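PDB 3VRH: tRNA-5-methyluridine(54) 2-sulfurtransferase from Pyrococcus horikoshii, which catalyses the ATP-dependent 2-thiolation of 5-methyluridine at position 54 in the T loop of tRNA, giving 5-methyl-2-thiouridine, a modification that stabilises tRNA at high temperature. Local coordinates for residues 29-34 with 64-69; 44-49 with 70-75; 144-149 with 298-303. All blocks are in the same frame, centred on the assembly; numbering follows the deposited sequence.

Interaction 1 (29-34 with 64-69); sequences YFERKV and AYVLKK
Val66 of helix 58-69 packs into a buried helix-helix contact against Phe30, Glu31 and Val34 of helix 23-40, with the Glu31-Lys69 salt bridge at its side. Helix 58-69 is the crossover of a beta-alpha-beta unit in the PP-loop ATPase domain: it joins the parallel strands 49-53 and 73-80, and helix 23-40 packs across it. The two local axes run nearly perpendicular, at 82°, and approach to 10.3 Å, so the meeting is compact and centres on Glu31 and Val66, whose CA atoms are 6.5 Å apart.

A branched, rigid valine suits this place because its two methyl groups, set in different directions, meet three side chains. CG1 stands anti to the backbone N (chi1 177°) and meets Val34 CG1 tip to tip at 4.1 Å; the same methyl touches the aliphatic CG of Glu31. CG2 goes to Phe30, where it lies near the ring plane at the edge, 4.0 Å from CE1. The ring of Phe30 stacks with Tyr207, so helix 201-211 covers this part of the contact, and Val66 and Lys69 touch Tyr207 as well.

Beyond the apolar patch the polar ends take over. Glu31 is long enough to lay its CG against Val66 and still carry a carboxylate to Lys69, an exposed residue one helical turn further along. The lysine chain is extended beyond CG and crosses the glutamate at about a right angle, with its CE also 3.3 Å from Glu31 OE1. That oxygen has two partners, the ammonium group and the hydroxyl of Tyr207, which together restrain the carboxylate. Lys69 NZ reaches Glu31 OE1 at 2.7 Å, on the syn side and 32° out of the carboxylate plane.

Interaction 2 (44-49 with 70-75); sequences LTKDER and LGYNIE
Lys46 bends over the ring of Tyr72 and ends at the carbonyl of Leu70. From CB the chain turns to CG, which lies 3.5 Å from Gly71 O. CD then sits over the centre of the Tyr72 ring, 3.8 Å from the centroid, in a CH-pi contact. CE passes on toward Leu70 O, and bends at chi2 and chi3 set the chain across the ring. NZ donates to Leu70 O at 3.1 Å and makes an off-centre cation-pi contact with Tyr72. An ammonium group fits here, since Leu70 O lies at the C-terminal end of helix 58-69, which would tend to attract positive charge. Gly71, with positive phi, forms the Schellman motif that turns the chain from this helix into strand 73-80, one of the parallel strands of the PP-loop domain's sheet. Leu44 CB adds an apolar touch at Tyr72 CE2, 3.7 Å away.

Further on, a water accepts from Asn73 N and lies 2.6 Å from Glu48 O, linking the two segments. Arg49 NE donates to Glu75 OE2 at 3.1 Å, nearly straight at 171°; the oxygen lies in the guanidinium plane but is met from above its carboxylate. Arg49 NH1 binds Asn146 O, while Glu75 OE1 is held by His106.

Interaction 3 (144-149 with 298-303); sequences YDNGFD and FKVSST
The C-terminal end of helix 127-145, closed by a Schellman motif, is where Asp145 and Asn146 hold the backbone of Phe298 and Val300 in the C-terminal tail. Gly147 is the C-prime residue of the motif; it takes the positive phi that glycine adopts easily, and its N bonds back to Tyr144 O at 3.0 Å.

Two side chains then make three bonds to the tail. Asp145 OD2 accepts from Phe298 N at 2.7 Å, on the anti side of the carboxylate, and the same oxygen is in a salt bridge with Lys141. Asn146 is suited to its place because an amide both accepts and donates. Its OD1 takes Val300 N at 2.9 Å on an in-plane lone pair, while its ND2 donates a hydrogen bond to Phe298 O, also at 2.9 Å. One amide group thus spans Lys299 and grips the backbone on both sides of it. ND2 also bonds to Phe142 O in the last turns of the helix, which further fixes the amide's rotation, set with chi2 at -82°.

Carbon atoms of the tail lie close to the oxygens of this helix end. Val300 CG2 lies 3.4 Å from Asn146 OD1, and Lys299 CD is 3.7 Å from Asp145 O. Lys299 curls back, bent at chi2 and chi4, and its NZ donates to Val300 O at 2.8 Å.

The buried Phe298 side chain packs on Ile138, Lys141 and Phe142 of helix 127-145 and on Val108 of strand 105-109, whose His106 is touched by Val300 and Thr303, so the tail connects that helix with the edge strand of the sheet.

Overall arrangement
Interactions 1 and 2 adjoin, with centres 12 Å apart: helix 58-69 leads through a short turn into strand 73-80, and Leu67 O is 2.9 Å from Tyr72 N, a probable hydrogen bond. Interaction 2 meets interaction 3 through Arg49, whose O lies 2.9 Å from Asp149 N, probably hydrogen-bonded, where strands 49-53 and 150-152 run side by side. Interactions 1 and 3 do not touch; their nearest atoms are about 10 Å apart. All three lie around the nucleotide site without forming it: bicine, bound in the pocket that includes Ala53 and Gly154, is about 12 Å from the side chains of both Phe30 and Leu44, and Phe298 is about 7 Å from the ATP-binding Ile79, side chain to side chain.

Interaction 1 (29-34 with 64-69)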
loop_
_atom_site.group_PDB
_atom_site.type_symbol
_atom_site.label_atom_id
_atom_site.label_comp_id
_atom_site.label_asym_id
_atom_site.label_seq_id
_atom_site.Cartn_x
_atom_site.Cartn_y
_atom_site.Cartn_z
ATOM N N TYR A 29 -12.395 7.518 28.077
ATOM C CA TYR A 29 -12.464 6.714 26.856
ATOM C C TYR A 29 -11.062 6.288 26.401
ATOM O O TYR A 29 -10.826 5.123 26.046
ATOM C CB TYR A 29 -13.203 7.485 25.754
ATOM C CG TYR A 29 -12.834 7.108 24.335
ATOM C CD1 TYR A 29 -11.778 7.744 23.688
ATOM C CD2 TYR A 29 -13.547 6.136 23.635
ATOM C CE1 TYR A 29 -11.424 7.412 22.397
ATOM C CE2 TYR A 29 -13.208 5.793 22.327
ATOM C CZ TYR A 29 -12.143 6.443 21.713
ATOM O OH TYR A 29 -11.763 6.136 20.423
ATOM N N PHE A 30 -10.117 7.218 26.447
ATOM C CA PHE A 30 -8.781 6.938 25.916
ATOM C C PHE A 30 -8.087 5.895 26.783
ATOM O O PHE A 30 -7.487 4.933 26.282
ATOM C CB PHE A 30 -7.967 8.229 25.860
ATOM C CG PHE A 30 -6.636 8.101 25.160
ATOM C CD1 PHE A 30 -5.503 7.732 25.860
ATOM C CD2 PHE A 30 -6.505 8.428 23.807
ATOM C CE1 PHE A 30 -4.272 7.646 25.230
ATOM C CE2 PHE A 30 -5.269 8.335 23.176
ATOM C CZ PHE A 30 -4.155 7.945 23.900
ATOM N N GLU A 31 -8.190 6.088 28.088
ATOM C CA GLU A 31 -7.574 5.185 29.047
ATOM C C GLU A 31 -8.192 3.785 28.976
ATOM O O GLU A 31 -7.485 2.771 29.043
ATOM C CB GLU A 31 -7.691 5.781 30.462
ATOM C CG GLU A 31 -6.827 7.033 30.683
ATOM C CD GLU A 31 -7.445 8.025 31.680
ATOM O OE1 GLU A 31 -7.056 9.215 31.668
ATOM O OE2 GLU A 31 -8.329 7.621 32.459
ATOM N N ARG A 32 -9.513 3.730 28.825
ATOM C CA ARG A 32 -10.191 2.445 28.644
ATOM C C ARG A 32 -9.752 1.736 27.368
ATOM O O ARG A 32 -9.463 0.541 27.387
ATOM C CB ARG A 32 -11.702 2.634 28.605
ATOM C CG ARG A 32 -12.305 2.994 29.933
ATOM C CD ARG A 32 -13.771 3.375 29.776
ATOM N NE ARG A 32 -14.402 3.634 31.066
ATOM C CZ ARG A 32 -14.900 2.686 31.852
ATOM N NH1 ARG A 32 -14.847 1.412 31.476
ATOM N NH2 ARG A 32 -15.455 3.013 33.012
ATOM N N LYS A 33 -9.714 2.468 26.258
ATOM C CA LYS A 33 -9.270 1.881 24.992
ATOM C C LYS A 33 -7.865 1.279 25.116
ATOM O O LYS A 33 -7.607 0.167 24.661
ATOM C CB LYS A 33 -9.295 2.920 23.879
ATOM C CG LYS A 33 -9.059 2.336 22.488
ATOM C CD LYS A 33 -9.699 3.223 21.417
ATOM C CE LYS A 33 -10.644 2.430 20.500
ATOM N NZ LYS A 33 -11.366 3.295 19.481
ATOM N N VAL A 34 -6.959 2.010 25.753
ATOM C CA VAL A 34 -5.597 1.515 25.897
ATOM C C VAL A 34 -5.604 0.257 26.769
ATOM O O VAL A 34 -4.928 -0.732 26.471
ATOM C CB VAL A 34 -4.658 2.592 26.497
ATOM C CG1 VAL A 34 -3.297 2.000 26.806
ATOM C CG2 VAL A 34 -4.515 3.770 25.526
ATOM N N ALA A 64 3.670 6.586 28.692
ATOM C CA ALA A 64 4.109 6.468 30.086
ATOM C C ALA A 64 3.064 7.032 31.027
ATOM O O ALA A 64 2.844 6.497 32.111
ATOM C CB ALA A 64 5.435 7.165 30.293
ATOM N N TYR A 65 2.417 8.106 30.600
ATOM C CA TYR A 65 1.393 8.735 31.400
ATOM C C TYR A 65 0.238 7.771 31.680
ATOM O O TYR A 65 -0.193 7.637 32.823
ATOM C CB TYR A 65 0.865 10.018 30.735
ATOM C CG TYR A 65 -0.085 10.812 31.628
ATOM C CD1 TYR A 65 -1.408 10.408 31.807
ATOM C CD2 TYR A 65 0.341 11.960 32.287
ATOM C CE1 TYR A 65 -2.276 11.107 32.603
ATOM C CE2 TYR A 65 -0.529 12.679 33.116
ATOM C CZ TYR A 65 -1.840 12.244 33.262
ATOM O OH TYR A 65 -2.717 12.935 34.064
ATOM N N VAL A 66 -0.263 7.120 30.638
ATOM C CA VAL A 66 -1.429 6.259 30.780
ATOM C C VAL A 66 -1.115 4.934 31.471
ATOM O O VAL A 66 -1.894 4.481 32.307
ATOM C CB VAL A 66 -2.154 6.000 29.425
ATOM C CG1 VAL A 66 -3.322 5.041 29.605
ATOM C CG2 VAL A 66 -2.671 7.306 28.844
ATOM N N LEU A 67 0.004 4.307 31.119
ATOM C CA LEU A 67 0.404 3.082 31.808
ATOM C C LEU A 67 0.482 3.334 33.315
ATOM O O LEU A 67 0.077 2.490 34.109
ATOM C CB LEU A 67 1.747 2.577 31.303
ATOM C CG LEU A 67 1.748 2.020 29.875
ATOM C CD1 LEU A 67 3.110 1.486 29.538
ATOM C CD2 LEU A 67 0.704 0.949 29.701
ATOM N N LYS A 68 0.966 4.519 33.688
ATOM C CA LYS A 68 1.083 4.921 35.093
ATOM C C LYS A 68 -0.294 5.082 35.719
ATOM O O LYS A 68 -0.566 4.540 36.792
ATOM C CB LYS A 68 1.849 6.248 35.209
ATOM C CG LYS A 68 2.191 6.661 36.636
ATOM C CD LYS A 68 3.333 5.823 37.186
ATOM C CE LYS A 68 3.657 6.243 38.618
ATOM N NZ LYS A 68 4.581 5.275 39.247
ATOM N N LYS A 69 -1.156 5.841 35.050
ATOM C CA LYS A 69 -2.511 6.074 35.543
ATOM C C LYS A 69 -3.299 4.758 35.656
ATOM O O LYS A 69 -4.097 4.570 36.576
ATOM C CB LYS A 69 -3.233 7.077 34.655
ATOM C CG LYS A 69 -4.598 7.487 35.178
ATOM C CD LYS A 69 -5.135 8.692 34.421
ATOM C CE LYS A 69 -6.504 9.103 34.954
ATOM N NZ LYS A 69 -7.138 10.228 34.213
#

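Interaction 2 (44-49 with 70-75)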
loop_
_atom_site.group_PDB
_atom_site.type_symbol
_atom_site.label_atom_id
_atom_site.label_comp_id
_atom_site.label_asym_id
_atom_site.label_seq_id
_atom_site.Cartn_x
_atom_site.Cartn_y
_atom_site.Cartn_z
ATOM N N LEU A 44 0.743 -6.804 28.558
ATOM C CA LEU A 44 1.323 -6.497 29.857
ATOM C C LEU A 44 0.499 -7.104 30.990
ATOM O O LEU A 44 -0.710 -7.315 30.848
ATOM C CB LEU A 44 1.371 -4.975 30.061
ATOM C CG LEU A 44 2.249 -4.169 29.098
ATOM C CD1 LEU A 44 2.045 -2.673 29.291
ATOM C CD2 LEU A 44 3.726 -4.557 29.283
ATOM N N THR A 45 1.157 -7.380 32.112
ATOM C CA THR A 45 0.452 -7.700 33.346
ATOM C C THR A 45 0.937 -6.760 34.445
ATOM O O THR A 45 2.055 -6.237 34.390
ATOM C CB THR A 45 0.664 -9.165 33.790
ATOM O OG1 THR A 45 2.055 -9.400 34.050
ATOM C CG2 THR A 45 0.191 -10.130 32.731
ATOM N N LYS A 46 0.099 -6.558 35.454
ATOM C CA LYS A 46 0.376 -5.552 36.470
ATOM C C LYS A 46 1.599 -5.856 37.343
ATOM O O LYS A 46 2.059 -5.004 38.099
ATOM C CB LYS A 46 -0.859 -5.341 37.333
ATOM C CG LYS A 46 -1.120 -3.886 37.662
ATOM C CD LYS A 46 -1.896 -3.216 36.555
ATOM C CE LYS A 46 -3.273 -2.842 37.051
ATOM N NZ LYS A 46 -4.146 -2.455 35.928
ATOM N N ASP A 47 2.134 -7.062 37.235
ATOM C CA ASP A 47 3.289 -7.449 38.037
ATOM C C ASP A 47 4.601 -7.102 37.328
ATOM O O ASP A 47 5.666 -7.086 37.953
ATOM C CB ASP A 47 3.245 -8.949 38.320
ATOM C CG ASP A 47 3.248 -9.777 37.038
ATOM O OD1 ASP A 47 2.197 -9.808 36.354
ATOM O OD2 ASP A 47 4.297 -10.383 36.704
ATOM N N GLU A 48 4.520 -6.827 36.028
ATOM C CA GLU A 48 5.715 -6.597 35.210
ATOM C C GLU A 48 6.406 -5.255 35.493
ATOM O O GLU A 48 5.759 -4.257 35.819
ATOM C CB GLU A 48 5.374 -6.697 33.723
ATOM C CG GLU A 48 5.444 -8.095 33.158
ATOM C CD GLU A 48 4.923 -8.176 31.733
ATOM O OE1 GLU A 48 3.816 -7.661 31.458
ATOM O OE2 GLU A 48 5.621 -8.763 30.888
ATOM N N ARG A 49 7.731 -5.251 35.392
ATOM C CA ARG A 49 8.489 -4.012 35.467
ATOM C C ARG A 49 8.672 -3.486 34.049
ATOM O O ARG A 49 9.335 -4.097 33.228
ATOM C CB ARG A 49 9.833 -4.225 36.161
ATOM C CG ARG A 49 10.565 -2.923 36.456
ATOM C CD ARG A 49 11.325 -2.977 37.777
ATOM N NE ARG A 49 12.480 -2.082 37.767
ATOM C CZ ARG A 49 13.703 -2.457 37.396
ATOM N NH1 ARG A 49 13.917 -3.712 37.010
ATOM N NH2 ARG A 49 14.708 -1.583 37.408
ATOM N N LEU A 70 -3.038 3.834 34.736
ATOM C CA LEU A 70 -3.689 2.527 34.765
ATOM C C LEU A 70 -3.185 1.651 35.904
ATOM O O LEU A 70 -3.807 0.648 36.229
ATOM C CB LEU A 70 -3.529 1.791 33.433
ATOM C CG LEU A 70 -4.367 2.370 32.296
ATOM C CD1 LEU A 70 -4.273 1.508 31.024
ATOM C CD2 LEU A 70 -5.812 2.513 32.746
ATOM N N GLY A 71 -2.060 2.024 36.502
ATOM C CA GLY A 71 -1.548 1.282 37.635
ATOM C C GLY A 71 -0.397 0.342 37.344
ATOM O O GLY A 71 -0.114 -0.543 38.142
ATOM N N TYR A 72 0.279 0.527 36.215
ATOM C CA TYR A 72 1.421 -0.312 35.881
ATOM C C TYR A 72 2.699 0.162 36.549
ATOM O O TYR A 72 2.796 1.312 36.972
ATOM C CB TYR A 72 1.601 -0.408 34.358
ATOM C CG TYR A 72 0.523 -1.252 33.734
ATOM C CD1 TYR A 72 -0.695 -0.697 33.386
ATOM C CD2 TYR A 72 0.711 -2.611 33.533
ATOM C CE1 TYR A 72 -1.702 -1.471 32.831
ATOM C CE2 TYR A 72 -0.284 -3.394 32.986
ATOM C CZ TYR A 72 -1.492 -2.820 32.640
ATOM O OH TYR A 72 -2.498 -3.584 32.098
ATOM N N ASN A 73 3.678 -0.732 36.649
ATOM C CA ASN A 73 4.959 -0.393 37.259
ATOM C C ASN A 73 5.931 0.113 36.195
ATOM O O ASN A 73 6.617 -0.668 35.544
ATOM C CB ASN A 73 5.551 -1.603 38.002
ATOM C CG ASN A 73 6.942 -1.330 38.543
ATOM O OD1 ASN A 73 7.327 -0.177 38.740
ATOM N ND2 ASN A 73 7.707 -2.391 38.779
ATOM N N ILE A 74 5.993 1.426 36.015
ATOM C CA ILE A 74 6.767 1.920 34.889
ATOM C C ILE A 74 7.917 2.825 35.299
ATOM O O ILE A 74 7.796 3.631 36.220
ATOM C CB ILE A 74 5.878 2.623 33.843
ATOM C CG1 ILE A 74 5.242 3.868 34.444
ATOM C CG2 ILE A 74 4.783 1.684 33.315
ATOM C CD1 ILE A 74 5.317 5.052 33.531
ATOM N N GLU A 75 9.043 2.657 34.620
ATOM C CA GLU A 75 10.150 3.598 34.711
ATOM C C GLU A 75 10.415 4.069 33.287
ATOM O O GLU A 75 10.024 3.391 32.330
ATOM C CB GLU A 75 11.386 2.940 35.341
ATOM C CG GLU A 75 11.090 2.350 36.748
ATOM C CD GLU A 75 12.314 1.778 37.460
ATOM O OE1 GLU A 75 13.450 2.178 37.139
ATOM O OE2 GLU A 75 12.134 0.924 38.357
HETATM O O HOH W 1 3.300 -3.434 35.818
#

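Interaction 3 (144-149 with 298-303)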
loop_
_atom_site.group_PDB
_atom_site.type_symbol
_atom_site.label_atom_id
_atom_site.label_comp_id
_atom_site.label_asym_id
_atom_site.label_seq_id
_atom_site.Cartn_x
_atom_site.Cartn_y
_atom_site.Cartn_z
ATOM N N TYR A 144 17.501 -4.839 29.354
ATOM C CA TYR A 144 18.035 -6.161 29.643
ATOM C C TYR A 144 18.944 -6.124 30.870
ATOM O O TYR A 144 18.722 -6.861 31.833
ATOM C CB TYR A 144 18.775 -6.709 28.420
ATOM C CG TYR A 144 19.640 -7.914 28.710
ATOM C CD1 TYR A 144 19.075 -9.131 29.065
ATOM C CD2 TYR A 144 21.033 -7.831 28.624
ATOM C CE1 TYR A 144 19.870 -10.237 29.341
ATOM C CE2 TYR A 144 21.838 -8.930 28.894
ATOM C CZ TYR A 144 21.250 -10.131 29.248
ATOM O OH TYR A 144 22.048 -11.222 29.516
ATOM N N ASP A 145 19.949 -5.252 30.816
ATOM C CA ASP A 145 20.897 -5.042 31.906
ATOM C C ASP A 145 20.244 -4.779 33.246
ATOM O O ASP A 145 20.798 -5.134 34.284
ATOM C CB ASP A 145 21.810 -3.858 31.597
ATOM C CG ASP A 145 22.855 -4.190 30.574
ATOM O OD1 ASP A 145 22.967 -5.377 30.216
ATOM O OD2 ASP A 145 23.576 -3.271 30.133
ATOM N N ASN A 146 19.078 -4.146 33.231
ATOM C CA ASN A 146 18.421 -3.744 34.470
ATOM C C ASN A 146 17.266 -4.648 34.851
ATOM O O ASN A 146 16.518 -4.335 35.772
ATOM C CB ASN A 146 17.945 -2.284 34.395
ATOM C CG ASN A 146 19.088 -1.300 34.494
ATOM O OD1 ASN A 146 19.536 -0.990 35.592
ATOM N ND2 ASN A 146 19.587 -0.819 33.342
ATOM N N GLY A 147 17.103 -5.749 34.123
ATOM C CA GLY A 147 16.073 -6.725 34.454
ATOM C C GLY A 147 14.627 -6.309 34.229
ATOM O O GLY A 147 13.722 -6.808 34.915
ATOM N N PHE A 148 14.391 -5.407 33.277
ATOM C CA PHE A 148 13.018 -5.036 32.936
ATOM C C PHE A 148 12.348 -6.192 32.200
ATOM O O PHE A 148 13.019 -6.967 31.528
ATOM C CB PHE A 148 12.973 -3.758 32.093
ATOM C CG PHE A 148 13.213 -2.512 32.889
ATOM C CD1 PHE A 148 12.158 -1.864 33.524
ATOM C CD2 PHE A 148 14.499 -2.007 33.032
ATOM C CE1 PHE A 148 12.380 -0.734 34.274
ATOM C CE2 PHE A 148 14.727 -0.877 33.786
ATOM C CZ PHE A 148 13.662 -0.235 34.403
ATOM N N ASP A 149 11.032 -6.312 32.350
ATOM C CA ASP A 149 10.294 -7.396 31.706
ATOM C C ASP A 149 9.755 -7.016 30.336
ATOM O O ASP A 149 9.411 -7.885 29.536
ATOM C CB ASP A 149 9.131 -7.843 32.588
ATOM C CG ASP A 149 9.596 -8.334 33.941
ATOM O OD1 ASP A 149 10.592 -9.088 33.988
ATOM O OD2 ASP A 149 8.984 -7.943 34.954
ATOM N N PHE A 298 24.744 -1.024 31.127
ATOM C CA PHE A 298 23.692 -0.038 31.397
ATOM C C PHE A 298 23.034 -0.197 32.756
ATOM O O PHE A 298 22.093 0.536 33.085
ATOM C CB PHE A 298 22.630 -0.029 30.300
ATOM C CG PHE A 298 23.106 0.567 29.013
ATOM C CD1 PHE A 298 23.270 1.935 28.892
ATOM C CD2 PHE A 298 23.384 -0.236 27.928
ATOM C CE1 PHE A 298 23.702 2.482 27.719
ATOM C CE2 PHE A 298 23.819 0.309 26.743
ATOM C CZ PHE A 298 23.978 1.666 26.634
ATOM N N LYS A 299 23.535 -1.153 33.538
ATOM C CA LYS A 299 23.066 -1.358 34.900
ATOM C C LYS A 299 23.159 -0.075 35.745
ATOM O O LYS A 299 24.184 0.616 35.755
ATOM C CB LYS A 299 23.868 -2.484 35.564
ATOM C CG LYS A 299 23.490 -2.729 37.011
ATOM C CD LYS A 299 22.068 -3.251 37.142
ATOM C CE LYS A 299 21.750 -3.602 38.590
ATOM N NZ LYS A 299 21.510 -2.387 39.425
ATOM N N VAL A 300 22.069 0.251 36.435
ATOM C CA VAL A 300 22.057 1.422 37.298
ATOM C C VAL A 300 21.464 1.073 38.661
ATOM O O VAL A 300 20.592 0.203 38.777
ATOM C CB VAL A 300 21.276 2.616 36.670
ATOM C CG1 VAL A 300 21.939 3.099 35.381
ATOM C CG2 VAL A 300 19.820 2.247 36.419
ATOM N N SER A 301 21.931 1.760 39.694
ATOM C CA SER A 301 21.390 1.544 41.033
ATOM C C SER A 301 20.468 2.676 41.455
ATOM O O SER A 301 19.798 2.575 42.478
ATOM C CB SER A 301 22.512 1.362 42.063
ATOM O OG SER A 301 23.546 2.304 41.862
ATOM N N SER A 302 20.424 3.740 40.649
ATOM C CA SER A 302 19.647 4.933 40.986
ATOM C C SER A 302 19.538 5.896 39.807
ATOM O O SER A 302 20.116 5.667 38.744
ATOM C CB SER A 302 20.308 5.667 42.153
ATOM O OG SER A 302 21.647 5.978 41.818
ATOM N N THR A 303 18.806 6.986 40.012
ATOM C CA THR A 303 18.685 8.031 39.004
ATOM C C THR A 303 19.429 9.282 39.458
ATOM O O THR A 303 19.681 9.486 40.661
ATOM C CB THR A 303 17.214 8.422 38.773
ATOM O OG1 THR A 303 16.675 8.992 39.974
ATOM C CG2 THR A 303 16.390 7.200 38.395
#